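Local coordinates for DUF4276 family protein (Pyrococcus horikoshii, PDB 2P62) that is of unknown function, belongs to a family of the Toprim-like clan and forms a pair of identical subunits, at residues 144-149 with 171-176; 163-168 with 194-199. All blocks are in the same frame, centred on the assembly; numbering follows the deposited sequence.

How the contacts relate
Contacts 1 and 2 both lie in the helical part of the chain, well away from the chain's centre, with their own centres about 14 Å apart. Their segments alternate along the sequence. Contact 1 sets a loop against helix 171-180 and is partly buried, with Val-146 and Met-173 inside and Arg-174 exposed. Contact 2 is a smaller surface contact in which helix 165-168 meets the end of helix 186-196. No hydrogen bond crosses either one: contact 1 works through an aromatic ring, an arginine and a thioether, contact 2 through an isoleucine, an alanine methyl and an amide. Helix 171-180 of contact 1 comes between the two helices of contact 2 in the chain, and both contacts touch the second subunit.

Contact 1 of 2, residues 144-149 with 171-176; sequences PFVKEK and GSMRAL
A loop-on-helix contact, built round a CH-pi interaction, packs Phe-145 and Val-146 against the first turn of helix 171-180; the loop follows strand 129-136 and precedes helix 152-162, and the contact's centre lies about 25 Å from that of the chain. Arg-174 CA stands 3.9 Å from the centroid of the Phe-145 ring and only 9° off its normal, so the helix backbone covers one ring face. The arginine side chain starts anti to its own N (chi1 -178°), runs past the rim with CG 3.8 Å from Phe-145 CZ, and bends at chi3. Its guanidinium then lies almost perpendicular to the ring, 83° between planes, and turns a face to the ring's rim instead of stacking. Without the ring, as with an alanine in place of Phe-145, the CA of Arg-174 would probably lose its cover and the guanidinium be freer to turn. Phe-145 CB lies 4.3 Å from Met-173 CB. Val-146 also rests on Val-189, and Met-173 on Ile-192, both of helix 186-196. Ser-172 hydrogen-bonds through OG to Asp-179 of the second subunit. Between the two buried residues, Val-146 CG2 meets Met-173 SD at 4.1 Å.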
loop_
_atom_site.group_PDB
_atom_site.type_symbol
_atom_site.label_atom_id
_atom_site.label_comp_id
_atom_site.label_asym_id
_atom_site.label_seq_id
_atom_site.Cartn_x
_atom_site.Cartn_y
_atom_site.Cartn_z
ATOM N N PRO A 144 4.341 -26.588 10.465
ATOM C CA PRO A 144 4.428 -26.605 11.932
ATOM C C PRO A 144 4.557 -25.251 12.624
ATOM O O PRO A 144 4.207 -25.110 13.800
ATOM C CB PRO A 144 5.626 -27.519 12.203
ATOM C CG PRO A 144 6.484 -27.343 10.978
ATOM C CD PRO A 144 5.461 -27.331 9.860
ATOM N N PHE A 145 5.035 -24.248 11.900
ATOM C CA PHE A 145 5.205 -22.934 12.502
ATOM C C PHE A 145 4.199 -21.885 12.042
ATOM O O PHE A 145 4.340 -20.703 12.358
ATOM C CB PHE A 145 6.637 -22.457 12.261
ATOM C CG PHE A 145 7.663 -23.277 12.987
ATOM C CD1 PHE A 145 7.706 -23.273 14.379
ATOM C CD2 PHE A 145 8.548 -24.096 12.292
ATOM C CE1 PHE A 145 8.614 -24.073 15.070
ATOM C CE2 PHE A 145 9.461 -24.903 12.974
ATOM C CZ PHE A 145 9.491 -24.890 14.369
ATOM N N VAL A 146 3.166 -22.325 11.328
ATOM C CA VAL A 146 2.143 -21.414 10.829
ATOM C C VAL A 146 0.742 -21.778 11.323
ATOM O O VAL A 146 0.303 -22.914 11.185
ATOM C CB VAL A 146 2.135 -21.390 9.281
ATOM C CG1 VAL A 146 1.144 -20.345 8.784
ATOM C CG2 VAL A 146 3.538 -21.095 8.752
ATOM N N LYS A 147 0.047 -20.800 11.898
ATOM C CA LYS A 147 -1.304 -21.018 12.394
ATOM C C LYS A 147 -2.240 -21.328 11.241
ATOM O O LYS A 147 -2.054 -20.850 10.122
ATOM C CB LYS A 147 -1.810 -19.791 13.153
ATOM C CG LYS A 147 -1.132 -19.575 14.481
ATOM C CD LYS A 147 -1.715 -18.378 15.211
ATOM C CE LYS A 147 -1.062 -18.199 16.576
ATOM N NZ LYS A 147 -1.630 -17.035 17.316
ATOM N N GLU A 148 -3.259 -22.126 11.523
ATOM C CA GLU A 148 -4.214 -22.524 10.502
ATOM C C GLU A 148 -5.347 -21.493 10.394
ATOM O O GLU A 148 -6.471 -21.747 10.820
ATOM C CB GLU A 148 -4.753 -23.910 10.865
ATOM C CG GLU A 148 -4.968 -24.839 9.693
ATOM C CD GLU A 148 -3.693 -25.145 8.922
ATOM O OE1 GLU A 148 -2.719 -25.633 9.531
ATOM O OE2 GLU A 148 -3.668 -24.899 7.699
ATOM N N LYS A 149 -5.044 -20.320 9.840
ATOM C CA LYS A 149 -6.062 -19.283 9.687
ATOM C C LYS A 149 -6.521 -19.257 8.231
ATOM O O LYS A 149 -5.745 -18.947 7.326
ATOM C CB LYS A 149 -5.502 -17.924 10.118
ATOM C CG LYS A 149 -4.849 -17.965 11.500
ATOM C CD LYS A 149 -4.402 -16.584 11.989
ATOM C CE LYS A 149 -5.592 -15.672 12.266
ATOM N NZ LYS A 149 -5.162 -14.386 12.874
ATOM N N GLY A 171 13.855 -22.593 8.296
ATOM C CA GLY A 171 14.815 -22.261 9.334
ATOM C C GLY A 171 14.506 -20.851 9.811
ATOM O O GLY A 171 14.648 -20.529 10.992
ATOM N N SER A 172 14.083 -19.999 8.882
ATOM C CA SER A 172 13.714 -18.636 9.228
ATOM C C SER A 172 12.384 -18.665 9.980
ATOM O O SER A 172 12.215 -17.962 10.977
ATOM C CB SER A 172 13.570 -17.774 7.974
ATOM O OG SER A 172 14.805 -17.628 7.301
ATOM N N MET A 173 11.447 -19.488 9.510
ATOM C CA MET A 173 10.133 -19.603 10.150
ATOM C C MET A 173 10.285 -20.044 11.599
ATOM O O MET A 173 9.586 -19.547 12.486
ATOM C CB MET A 173 9.236 -20.604 9.395
ATOM C CG MET A 173 8.578 -20.063 8.121
ATOM S SD MET A 173 7.371 -21.205 7.338
ATOM C CE MET A 173 8.381 -21.873 6.038
ATOM N N ARG A 174 11.207 -20.979 11.826
ATOM C CA ARG A 174 11.488 -21.497 13.162
ATOM C C ARG A 174 11.995 -20.360 14.036
ATOM O O ARG A 174 11.523 -20.156 15.153
ATOM C CB ARG A 174 12.555 -22.599 13.101
ATOM C CG ARG A 174 12.888 -23.232 14.453
ATOM C CD ARG A 174 14.104 -24.146 14.347
ATOM N NE ARG A 174 13.823 -25.305 13.507
ATOM C CZ ARG A 174 12.980 -26.278 13.846
ATOM N NH1 ARG A 174 12.343 -26.228 15.015
ATOM N NH2 ARG A 174 12.754 -27.289 13.011
ATOM N N ALA A 175 12.971 -19.626 13.514
ATOM C CA ALA A 175 13.542 -18.507 14.239
ATOM C C ALA A 175 12.485 -17.421 14.472
ATOM O O ALA A 175 12.372 -16.907 15.587
ATOM C CB ALA A 175 14.734 -17.937 13.479
ATOM N N LEU A 176 11.707 -17.076 13.444
ATOM C CA LEU A 176 10.688 -16.042 13.623
ATOM C C LEU A 176 9.721 -16.441 14.730
ATOM O O LEU A 176 9.337 -15.616 15.563
ATOM C CB LEU A 176 9.894 -15.780 12.333
ATOM C CG LEU A 176 10.315 -14.746 11.267
ATOM C CD1 LEU A 176 10.811 -13.454 11.926
ATOM C CD2 LEU A 176 11.386 -15.319 10.375
#

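Contact 2 of 2, residues 163-168 with 194-199; sequences DGILEK and SIANDY
With chi1 at -56°, Ile-165 holds CG2 anti to its backbone N and aims this methyl at Ala-196, while a chi2 of -65° folds CD1 round toward Asn-197. Asn-197, with chi1 at -63°, brings the amino end of its amide to the same isoleucine. The contact joins the start of helix 165-168 to the end of helix 186-196; a Schellman motif closes the helix before the first and another closes the second. Gly-164, whose positive phi is easily adopted without a side chain, ends helix 152-162 and is at once the N-cap of helix 165-168; Gly-164 O accepts Lys-168 N at 3.1 Å. Across from Ile-165, helix 186-196 stops after Ala-196. Asp-198, also with positive phi, is the C-prime residue there, and the closing bonds run from Tyr-199 N to Ser-194 O (2.7 Å) and from Asp-198 N to Ile-195 O (3.1 Å). The backbones stay well apart, Ile-165 CA and Ala-196 CA being 7.4 Å from each other, so the branched side chain does the bridging. The small methyl of Ala-196 also touches Tyr-169, and Asn-197 lies against Tyr-211 of helix 204-218. Asp-163 ties the first segment to that same helix by a salt bridge to Arg-218 and a hydrogen bond to Tyr-211, both through OD1. From the second subunit, Lys-180 NZ hydrogen-bonds to Ile-195 O. Between the segments themselves the meeting is apolar where Ile-165 CG2 lies 3.8 Å from Ala-196 CB, and mixed where Ile-165 CD1 comes 4.2 Å from Asn-197 ND2.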
loop_
_atom_site.group_PDB
_atom_site.type_symbol
_atom_site.label_atom_id
_atom_site.label_comp_id
_atom_site.label_asym_id
_atom_site.label_seq_id
_atom_site.Cartn_x
_atom_site.Cartn_y
_atom_site.Cartn_z
ATOM N N ASP A 163 5.759 -23.723 -4.530
ATOM C CA ASP A 163 6.868 -23.096 -5.238
ATOM C C ASP A 163 8.200 -23.426 -4.550
ATOM O O ASP A 163 9.267 -23.041 -5.027
ATOM C CB ASP A 163 6.645 -21.581 -5.268
ATOM C CG ASP A 163 7.458 -20.881 -6.343
ATOM O OD1 ASP A 163 7.520 -19.645 -6.303
ATOM O OD2 ASP A 163 8.025 -21.545 -7.231
ATOM N N GLY A 164 8.131 -24.134 -3.425
ATOM C CA GLY A 164 9.338 -24.497 -2.702
ATOM C C GLY A 164 9.952 -23.391 -1.855
ATOM O O GLY A 164 11.034 -23.568 -1.286
ATOM N N ILE A 165 9.268 -22.252 -1.760
ATOM C CA ILE A 165 9.766 -21.114 -0.983
ATOM C C ILE A 165 9.831 -21.417 0.518
ATOM O O ILE A 165 10.871 -21.225 1.150
ATOM C CB ILE A 165 8.875 -19.843 -1.166
ATOM C CG1 ILE A 165 8.743 -19.468 -2.651
ATOM C CG2 ILE A 165 9.471 -18.680 -0.383
ATOM C CD1 ILE A 165 10.028 -19.035 -3.316
ATOM N N LEU A 166 8.721 -21.884 1.087
ATOM C CA LEU A 166 8.660 -22.171 2.520
ATOM C C LEU A 166 9.655 -23.241 2.942
ATOM O O LEU A 166 10.012 -23.346 4.116
ATOM C CB LEU A 166 7.243 -22.594 2.914
ATOM C CG LEU A 166 6.124 -21.608 2.568
ATOM C CD1 LEU A 166 4.822 -22.038 3.254
ATOM C CD2 LEU A 166 6.531 -20.213 3.009
ATOM N N GLU A 167 10.082 -24.037 1.971
ATOM C CA GLU A 167 11.054 -25.095 2.188
ATOM C C GLU A 167 12.432 -24.439 2.253
ATOM O O GLU A 167 13.198 -24.672 3.188
ATOM C CB GLU A 167 10.994 -26.088 1.027
ATOM C CG GLU A 167 12.083 -27.141 1.042
ATOM C CD GLU A 167 12.191 -27.829 2.387
ATOM O OE1 GLU A 167 11.137 -28.246 2.930
ATOM O OE2 GLU A 167 13.330 -27.956 2.902
ATOM N N LYS A 168 12.732 -23.613 1.252
ATOM C CA LYS A 168 14.001 -22.899 1.180
ATOM C C LYS A 168 14.237 -22.136 2.474
ATOM O O LYS A 168 15.371 -21.813 2.827
ATOM C CB LYS A 168 13.989 -21.915 0.010
ATOM C CG LYS A 168 15.249 -21.072 -0.116
ATOM C CD LYS A 168 15.181 -20.164 -1.340
ATOM C CE LYS A 168 16.438 -19.311 -1.486
ATOM N NZ LYS A 168 16.370 -18.434 -2.687
ATOM N N SER A 194 8.147 -11.577 1.048
ATOM C CA SER A 194 8.681 -10.325 0.512
ATOM C C SER A 194 10.210 -10.369 0.521
ATOM O O SER A 194 10.875 -9.895 -0.406
ATOM C CB SER A 194 8.218 -9.127 1.348
ATOM O OG SER A 194 6.822 -8.945 1.293
ATOM N N ILE A 195 10.755 -10.933 1.590
ATOM C CA ILE A 195 12.193 -11.056 1.748
ATOM C C ILE A 195 12.743 -12.108 0.795
ATOM O O ILE A 195 13.775 -11.898 0.153
ATOM C CB ILE A 195 12.535 -11.453 3.186
ATOM C CG1 ILE A 195 12.052 -10.355 4.141
ATOM C CG2 ILE A 195 14.021 -11.732 3.309
ATOM C CD1 ILE A 195 12.170 -10.712 5.617
ATOM N N ALA A 196 12.046 -13.236 0.692
ATOM C CA ALA A 196 12.483 -14.316 -0.183
ATOM C C ALA A 196 12.473 -13.914 -1.649
ATOM O O ALA A 196 13.205 -14.487 -2.450
ATOM C CB ALA A 196 11.607 -15.546 0.021
ATOM N N ASN A 197 11.644 -12.939 -2.010
ATOM C CA ASN A 197 11.585 -12.506 -3.405
ATOM C C ASN A 197 12.227 -11.141 -3.579
ATOM O O ASN A 197 12.169 -10.548 -4.656
ATOM C CB ASN A 197 10.139 -12.450 -3.899
ATOM C CG ASN A 197 9.463 -13.807 -3.882
ATOM O OD1 ASN A 197 8.332 -13.952 -4.340
ATOM N ND2 ASN A 197 10.153 -14.808 -3.346
ATOM N N ASP A 198 12.855 -10.655 -2.515
ATOM C CA ASP A 198 13.505 -9.351 -2.531
ATOM C C ASP A 198 12.533 -8.289 -3.051
ATOM O O ASP A 198 12.855 -7.527 -3.966
ATOM C CB ASP A 198 14.758 -9.387 -3.416
ATOM C CG ASP A 198 15.691 -8.198 -3.160
ATOM O OD1 ASP A 198 16.409 -7.782 -4.100
ATOM O OD2 ASP A 198 15.718 -7.689 -2.016
ATOM N N TYR A 199 11.337 -8.253 -2.465
ATOM C CA TYR A 199 10.311 -7.288 -2.848
ATOM C C TYR A 199 10.620 -5.952 -2.208
ATOM O O TYR A 199 10.716 -5.857 -0.990
ATOM C CB TYR A 199 8.940 -7.742 -2.373
ATOM C CG TYR A 199 7.831 -6.804 -2.780
ATOM C CD1 TYR A 199 7.556 -6.566 -4.128
ATOM C CD2 TYR A 199 7.052 -6.157 -1.824
ATOM C CE1 TYR A 199 6.530 -5.708 -4.510
ATOM C CE2 TYR A 199 6.030 -5.300 -2.195
ATOM C CZ TYR A 199 5.773 -5.080 -3.536
ATOM O OH TYR A 199 4.757 -4.230 -3.910
#